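Local coordinates for protein probable alginate O-acetylase AlgJ (Pseudomonas putida, PDB 4O8V) that probably adds acetyl groups to mannuronate residues of alginate as a periplasmic SGNH hydrolase-like acetyltransferase of the inner-membrane acetylation complex, at residues G248-Y256 / V270-Y278. Sequence-based numbering, arbitrary orientation.
Sequences GPLLPMLKY and VVWEFPERY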
loop_
_atom_site.group_PDB
_atom_site.type_symbol
_atom_site.label_atom_id
_atom_site.label_comp_id
_atom_site.label_asym_id
_atom_site.label_seq_id
_atom_site.Cartn_x
_atom_site.Cartn_y
_atom_site.Cartn_z
ATOM N N GLY A 248 -9.412 -0.309 -4.099
ATOM C CA GLY A 248 -8.199 0.320 -4.577
ATOM C C GLY A 248 -7.769 1.428 -3.640
ATOM O O GLY A 248 -8.398 1.658 -2.614
ATOM N N PRO A 249 -6.666 2.100 -3.975
ATOM C CA PRO A 249 -6.018 3.090 -3.108
ATOM C C PRO A 249 -6.605 4.500 -3.211
ATOM O O PRO A 249 -6.434 5.289 -2.264
ATOM C CB PRO A 249 -4.568 3.075 -3.607
ATOM C CG PRO A 249 -4.695 2.735 -5.061
ATOM C CD PRO A 249 -5.813 1.714 -5.122
ATOM N N LEU A 250 -7.299 4.813 -4.307
ATOM C CA LEU A 250 -7.764 6.197 -4.538
ATOM C C LEU A 250 -9.112 6.497 -3.867
ATOM O O LEU A 250 -9.256 7.524 -3.184
ATOM C CB LEU A 250 -7.861 6.493 -6.048
ATOM C CG LEU A 250 -8.371 7.915 -6.353
ATOM C CD1 LEU A 250 -7.396 8.974 -5.813
ATOM C CD2 LEU A 250 -8.581 8.088 -7.851
ATOM N N LEU A 251 -10.098 5.617 -4.057
ATOM C CA LEU A 251 -11.435 5.847 -3.500
ATOM C C LEU A 251 -11.430 6.059 -1.977
ATOM O O LEU A 251 -12.118 6.953 -1.478
ATOM C CB LEU A 251 -12.386 4.698 -3.876
ATOM C CG LEU A 251 -13.289 4.945 -5.096
ATOM C CD1 LEU A 251 -12.485 5.437 -6.277
ATOM C CD2 LEU A 251 -14.067 3.688 -5.480
ATOM N N PRO A 252 -10.665 5.252 -1.218
ATOM C CA PRO A 252 -10.615 5.584 0.206
ATOM C C PRO A 252 -9.979 6.942 0.493
ATOM O O PRO A 252 -10.374 7.562 1.484
ATOM C CB PRO A 252 -9.751 4.457 0.810
ATOM C CG PRO A 252 -9.903 3.329 -0.125
ATOM C CD PRO A 252 -9.973 3.982 -1.500
HETATM N N MSE A 253 -9.034 7.399 -0.327
HETATM C CA MSE A 253 -8.464 8.731 -0.104
HETATM C C MSE A 253 -9.487 9.817 -0.408
HETATM O O MSE A 253 -9.604 10.785 0.350
HETATM C CB MSE A 253 -7.208 8.963 -0.940
HETATM C CG MSE A 253 -6.674 10.381 -0.841
HETATM SE SE MSE A 253 -6.208 10.938 1.004
HETATM C CE MSE A 253 -4.536 10.007 1.034
ATOM N N LEU A 254 -10.245 9.668 -1.497
ATOM C CA LEU A 254 -11.264 10.692 -1.800
ATOM C C LEU A 254 -12.351 10.729 -0.714
ATOM O O LEU A 254 -12.833 11.815 -0.323
ATOM C CB LEU A 254 -11.870 10.453 -3.184
ATOM C CG LEU A 254 -10.842 10.348 -4.321
ATOM C CD1 LEU A 254 -11.535 10.008 -5.644
ATOM C CD2 LEU A 254 -10.057 11.645 -4.441
ATOM N N LYS A 255 -12.727 9.556 -0.215
ATOM C CA LYS A 255 -13.678 9.475 0.889
ATOM C C LYS A 255 -13.148 10.214 2.109
ATOM O O LYS A 255 -13.866 10.994 2.742
ATOM C CB LYS A 255 -13.974 8.016 1.238
ATOM C CG LYS A 255 -14.889 7.823 2.433
ATOM C CD LYS A 255 -15.401 6.392 2.474
ATOM C CE LYS A 255 -15.886 6.005 3.855
ATOM N NZ LYS A 255 -16.310 4.574 3.871
ATOM N N TYR A 256 -11.882 9.974 2.431
ATOM C CA TYR A 256 -11.247 10.645 3.567
ATOM C C TYR A 256 -11.283 12.178 3.443
ATOM O O TYR A 256 -11.602 12.885 4.406
ATOM C CB TYR A 256 -9.790 10.177 3.723
ATOM C CG TYR A 256 -9.104 10.879 4.871
ATOM C CD1 TYR A 256 -9.545 10.710 6.169
ATOM C CD2 TYR A 256 -8.029 11.722 4.646
ATOM C CE1 TYR A 256 -8.923 11.359 7.219
ATOM C CE2 TYR A 256 -7.408 12.381 5.679
ATOM C CZ TYR A 256 -7.847 12.197 6.954
ATOM O OH TYR A 256 -7.205 12.854 7.979
ATOM N N VAL A 270 -0.392 12.588 6.607
ATOM C CA VAL A 270 -1.203 11.506 6.060
ATOM C C VAL A 270 -0.287 10.529 5.323
ATOM O O VAL A 270 0.427 10.910 4.389
ATOM C CB VAL A 270 -2.286 12.015 5.105
ATOM C CG1 VAL A 270 -3.026 10.829 4.454
ATOM C CG2 VAL A 270 -3.255 12.937 5.832
ATOM N N VAL A 271 -0.291 9.280 5.765
ATOM C CA VAL A 271 0.444 8.239 5.060
ATOM C C VAL A 271 -0.532 7.598 4.083
ATOM O O VAL A 271 -1.594 7.102 4.483
ATOM C CB VAL A 271 1.017 7.178 6.023
ATOM C CG1 VAL A 271 1.625 5.993 5.235
ATOM C CG2 VAL A 271 2.036 7.777 6.940
ATOM N N TRP A 272 -0.187 7.624 2.797
ATOM C CA TRP A 272 -1.066 7.105 1.750
ATOM C C TRP A 272 -0.407 5.899 1.081
ATOM O O TRP A 272 0.533 6.053 0.299
ATOM C CB TRP A 272 -1.344 8.178 0.705
ATOM C CG TRP A 272 -2.378 7.798 -0.305
ATOM C CD1 TRP A 272 -3.155 6.664 -0.322
ATOM C CD2 TRP A 272 -2.772 8.570 -1.455
ATOM N NE1 TRP A 272 -4.002 6.688 -1.404
ATOM C CE2 TRP A 272 -3.781 7.839 -2.122
ATOM C CE3 TRP A 272 -2.364 9.794 -1.983
ATOM C CZ2 TRP A 272 -4.402 8.304 -3.298
ATOM C CZ3 TRP A 272 -2.972 10.261 -3.150
ATOM C CH2 TRP A 272 -3.982 9.510 -3.793
ATOM N N GLU A 273 -0.911 4.716 1.405
ATOM C CA GLU A 273 -0.380 3.464 0.867
ATOM C C GLU A 273 -1.043 3.158 -0.486
ATOM O O GLU A 273 -2.273 3.098 -0.610
ATOM C CB GLU A 273 -0.577 2.341 1.887
ATOM C CG GLU A 273 -0.402 0.947 1.314
ATOM C CD GLU A 273 -1.733 0.277 0.990
ATOM O OE1 GLU A 273 -2.644 0.272 1.861
ATOM O OE2 GLU A 273 -1.865 -0.275 -0.126
ATOM N N PHE A 274 -0.203 3.011 -1.509
ATOM C CA PHE A 274 -0.625 2.995 -2.909
ATOM C C PHE A 274 0.245 1.970 -3.650
ATOM O O PHE A 274 1.352 2.288 -4.085
ATOM C CB PHE A 274 -0.477 4.409 -3.522
ATOM C CG PHE A 274 -1.262 4.631 -4.799
ATOM C CD1 PHE A 274 -1.147 3.758 -5.877
ATOM C CD2 PHE A 274 -2.132 5.732 -4.920
ATOM C CE1 PHE A 274 -1.868 3.987 -7.063
ATOM C CE2 PHE A 274 -2.869 5.953 -6.092
ATOM C CZ PHE A 274 -2.743 5.073 -7.163
ATOM N N PRO A 275 -0.232 0.727 -3.771
ATOM C CA PRO A 275 0.584 -0.291 -4.438
ATOM C C PRO A 275 0.797 0.041 -5.932
ATOM O O PRO A 275 -0.116 0.564 -6.576
ATOM C CB PRO A 275 -0.243 -1.582 -4.267
ATOM C CG PRO A 275 -1.131 -1.300 -3.050
ATOM C CD PRO A 275 -1.487 0.176 -3.235
ATOM N N GLU A 276 1.975 -0.255 -6.473
ATOM C CA GLU A 276 2.314 0.228 -7.812
ATOM C C GLU A 276 1.351 -0.233 -8.916
ATOM O O GLU A 276 1.065 0.529 -9.836
ATOM C CB GLU A 276 3.754 -0.163 -8.176
ATOM C CG GLU A 276 3.988 -1.656 -8.369
ATOM C CD GLU A 276 5.282 -1.980 -9.110
ATOM O OE1 GLU A 276 5.299 -1.938 -10.362
ATOM O OE2 GLU A 276 6.281 -2.314 -8.447
ATOM N N ARG A 277 0.819 -1.453 -8.817
ATOM C CA ARG A 277 0.005 -2.008 -9.891
ATOM C C ARG A 277 -1.295 -1.238 -10.134
ATOM O O ARG A 277 -1.917 -1.409 -11.172
ATOM C CB ARG A 277 -0.334 -3.479 -9.608
ATOM C CG ARG A 277 -1.415 -3.694 -8.526
ATOM C CD ARG A 277 -1.546 -5.202 -8.245
ATOM N NE ARG A 277 -2.692 -5.592 -7.421
ATOM C CZ ARG A 277 -2.602 -5.860 -6.119
ATOM N NH1 ARG A 277 -1.435 -5.733 -5.500
ATOM N NH2 ARG A 277 -3.675 -6.240 -5.434
ATOM N N TYR A 278 -1.701 -0.410 -9.175
ATOM C CA TYR A 278 -2.940 0.361 -9.314
ATOM C C TYR A 278 -2.784 1.616 -10.165
ATOM O O TYR A 278 -3.781 2.210 -10.563
ATOM C CB TYR A 278 -3.490 0.774 -7.940
ATOM C CG TYR A 278 -4.085 -0.371 -7.149
ATOM C CD1 TYR A 278 -5.347 -0.884 -7.462
ATOM C CD2 TYR A 278 -3.379 -0.948 -6.100
ATOM C CE1 TYR A 278 -5.886 -1.943 -6.742
ATOM C CE2 TYR A 278 -3.905 -2.000 -5.380
ATOM C CZ TYR A 278 -5.157 -2.494 -5.698
ATOM O OH TYR A 278 -5.669 -3.547 -4.962
HETATM O O HOH W 1 -8.606 -3.175 -4.026
#
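Helix 250-256, which carries M253 and Y256, runs nearly antiparallel to strand 270-275, which carries V270 and W272, with axes at 157° and 9.6 Å apart at their closest. The two backbones come nearest at P249 and F274, just ahead of the helix, where P249 fits between two aromatic rings. Its CG sits almost exactly over the middle of the F274 ring, 3.5 Å from the centroid, while its CD lies over a face of Y278, 3.4 Å from CG of that ring; both are CH-pi contacts. The P249 carbonyl is also engaged: W272 NE1 donates to P249 O at 2.9 Å with an N-H...O angle of 155°. The oxygen lies close to the indole plane, but the nitrogen stands well above the carbonyl plane. Further along, selenomethionine M253 folds over the indole. Bends at both chi2 and chi3 curl its chain so that CE comes down on the five-membered ring, 3.4 Å from W272 CG, with SE farther off above the six-membered ring in a Met-aromatic contact. F274 CD2 lies over the opposite indole face, toward its rim, and L250 CD1 meets the edge at CZ2. M253 CE also touches V270 CG1, and V45 of helix 31-51 packs on both M253 and W272. Near the partly exposed end, a water joins G248 N, 3.0 Å away, to Y278 OH. This is a helix laid on the central parallel sheet of the SGNH hydrolase-like fold, and the side chain of Y278 lies about 6 Å from that of S218, the probable nucleophile. Apolar and CH-pi contacts dominate; the indole bond gives the buried P249 carbonyl a polar partner and, with M253 and F274 on the two faces, would limit the ring's rotation.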